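Local structure of ABC transporter, substrate binding protein (Aeropyrum pernix, 3EAF) at residues G15-V20 with Y57-T62. The protein probably binds a small solute as the extracytoplasmic substrate-binding component of an ABC transporter. Numbering follows the deposited sequence.
Sequences GPTSDV and YAYNPT
T17 lays its methyl group over one face of the Y59 ring, and this CH-pi contact is the heart of the packing between 15-20 and 57-62. CG2 lies 3.7 Å from the ring centroid and 10° off the ring normal, so it sits almost directly above the ring centre, its bond from CB running across the face. The hydroxyl of T17 lies on the same face but out past the rim, OG1 3.2 Å from Y59 CD1. With chi1 at 67°, OG1 sits between the backbone N and the carbonyl carbon, where it hydrogen-bonds D12 and the indole NH of W83.

Further apolar contact comes from P16, whose side chain passes obliquely by that of Y59 and brings CD to 3.7 Å from Y59 CB and 3.5 Å from A58 O. The backbones come close, G15 CA being 4.0 Å from A58 CA, and no hydrogen bond links the two segments. An alanine in place of Y59 would probably open a gap beside T17 CG2 and P16 CG and take from W83 the ring it meets steeply.

Hydrogen bonding instead shapes each segment from within. S18 N closes a type I turn on G15 O, which S18 OG also grips at 2.6 Å. After a type I' turn at 57-60, N60 OD1 caps the next helix, accepting from T62 N at 2.9 Å.

Y59 OH bonds a glycerol, probably from crystallisation, and D19 bonds T208 and S210 at helix 209-222 of the other lobe, consistent with a place at the interlobe cleft. The contact joins adjacent strand-to-helix loops of the N-terminal alpha/beta lobe of a periplasmic-binding-protein fold, at the C-terminal ends of parallel strands 3-11 and 47-56, where helices 18-38 and 61-74 begin.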
loop_
_atom_site.group_PDB
_atom_site.type_symbol
_atom_site.label_atom_id
_atom_site.label_comp_id
_atom_site.label_asym_id
_atom_site.label_seq_id
_atom_site.Cartn_x
_atom_site.Cartn_y
_atom_site.Cartn_z
ATOM N N GLY A 15 -7.141 -5.204 14.522
ATOM C CA GLY A 15 -8.369 -5.341 13.729
ATOM C C GLY A 15 -8.269 -6.238 12.502
ATOM O O GLY A 15 -7.330 -7.031 12.376
ATOM N N PRO A 16 -9.240 -6.115 11.575
ATOM C CA PRO A 16 -9.368 -7.037 10.440
ATOM C C PRO A 16 -8.279 -6.890 9.369
ATOM O O PRO A 16 -8.179 -7.746 8.480
ATOM C CB PRO A 16 -10.737 -6.682 9.861
ATOM C CG PRO A 16 -10.909 -5.238 10.204
ATOM C CD PRO A 16 -10.297 -5.086 11.564
ATOM N N THR A 17 -7.486 -5.820 9.442
ATOM C CA THR A 17 -6.362 -5.650 8.525
ATOM C C THR A 17 -5.023 -5.686 9.279
ATOM O O THR A 17 -3.995 -5.259 8.748
ATOM C CB THR A 17 -6.476 -4.365 7.655
ATOM O OG1 THR A 17 -6.352 -3.197 8.477
ATOM C CG2 THR A 17 -7.796 -4.326 6.854
ATOM N N SER A 18 -5.037 -6.219 10.502
ATOM C CA SER A 18 -3.804 -6.359 11.285
ATOM C C SER A 18 -2.886 -7.469 10.754
ATOM O O SER A 18 -1.704 -7.506 11.092
ATOM C CB SER A 18 -4.089 -6.534 12.782
ATOM O OG SER A 18 -4.935 -7.642 13.036
ATOM N N ASP A 19 -3.430 -8.361 9.920
ATOM C CA ASP A 19 -2.614 -9.338 9.186
ATOM C C ASP A 19 -1.446 -8.651 8.450
ATOM O O ASP A 19 -0.329 -9.180 8.409
ATOM C CB ASP A 19 -3.464 -10.204 8.227
ATOM C CG ASP A 19 -4.330 -9.385 7.247
ATOM O OD1 ASP A 19 -4.291 -8.134 7.252
ATOM O OD2 ASP A 19 -5.076 -10.016 6.462
ATOM N N VAL A 20 -1.709 -7.463 7.904
ATOM C CA VAL A 20 -0.685 -6.647 7.234
ATOM C C VAL A 20 -0.318 -5.387 8.047
ATOM O O VAL A 20 0.752 -4.789 7.851
ATOM C CB VAL A 20 -1.115 -6.267 5.782
ATOM C CG1 VAL A 20 -1.201 -7.511 4.899
ATOM C CG2 VAL A 20 -2.457 -5.514 5.765
ATOM N N TYR A 57 -6.122 1.914 15.911
ATOM C CA TYR A 57 -7.553 2.179 15.738
ATOM C C TYR A 57 -8.341 0.965 15.251
ATOM O O TYR A 57 -9.573 1.035 15.103
ATOM C CB TYR A 57 -7.779 3.404 14.841
ATOM C CG TYR A 57 -7.770 3.149 13.343
ATOM C CD1 TYR A 57 -8.926 3.344 12.581
ATOM C CD2 TYR A 57 -6.613 2.741 12.686
ATOM C CE1 TYR A 57 -8.931 3.130 11.205
ATOM C CE2 TYR A 57 -6.601 2.519 11.308
ATOM C CZ TYR A 57 -7.766 2.723 10.575
ATOM O OH TYR A 57 -7.767 2.518 9.214
ATOM N N ALA A 58 -7.625 -0.137 15.002
ATOM C CA ALA A 58 -8.224 -1.422 14.612
ATOM C C ALA A 58 -9.179 -1.363 13.401
ATOM O O ALA A 58 -10.164 -2.107 13.337
ATOM C CB ALA A 58 -8.916 -2.085 15.835
ATOM N N TYR A 59 -8.875 -0.472 12.454
ATOM C CA TYR A 59 -9.656 -0.284 11.213
ATOM C C TYR A 59 -11.061 0.274 11.457
ATOM O O TYR A 59 -11.886 0.321 10.546
ATOM C CB TYR A 59 -9.725 -1.585 10.402
ATOM C CG TYR A 59 -9.705 -1.402 8.901
ATOM C CD1 TYR A 59 -8.591 -0.867 8.261
ATOM C CD2 TYR A 59 -10.796 -1.788 8.116
ATOM C CE1 TYR A 59 -8.559 -0.713 6.871
ATOM C CE2 TYR A 59 -10.776 -1.633 6.736
ATOM C CZ TYR A 59 -9.657 -1.096 6.122
ATOM O OH TYR A 59 -9.644 -0.954 4.756
ATOM N N ASN A 60 -11.323 0.684 12.695
ATOM C CA ASN A 60 -12.615 1.234 13.111
ATOM C C ASN A 60 -12.717 2.716 12.710
ATOM O O ASN A 60 -11.931 3.542 13.186
ATOM C CB ASN A 60 -12.765 1.054 14.632
ATOM C CG ASN A 60 -14.112 1.519 15.164
ATOM O OD1 ASN A 60 -14.676 2.518 14.704
ATOM N ND2 ASN A 60 -14.619 0.810 16.170
ATOM N N PRO A 61 -13.672 3.051 11.820
ATOM C CA PRO A 61 -13.814 4.416 11.291
ATOM C C PRO A 61 -14.226 5.477 12.314
ATOM O O PRO A 61 -13.888 6.653 12.141
ATOM C CB PRO A 61 -14.895 4.273 10.212
ATOM C CG PRO A 61 -15.614 3.030 10.539
ATOM C CD PRO A 61 -14.662 2.126 11.238
ATOM N N THR A 62 -14.955 5.074 13.355
ATOM C CA THR A 62 -15.319 5.981 14.443
ATOM C C THR A 62 -14.061 6.354 15.218
ATOM O O THR A 62 -13.785 7.541 15.444
ATOM C CB THR A 62 -16.363 5.338 15.391
ATOM O OG1 THR A 62 -17.525 4.981 14.629
ATOM C CG2 THR A 62 -16.777 6.321 16.518
#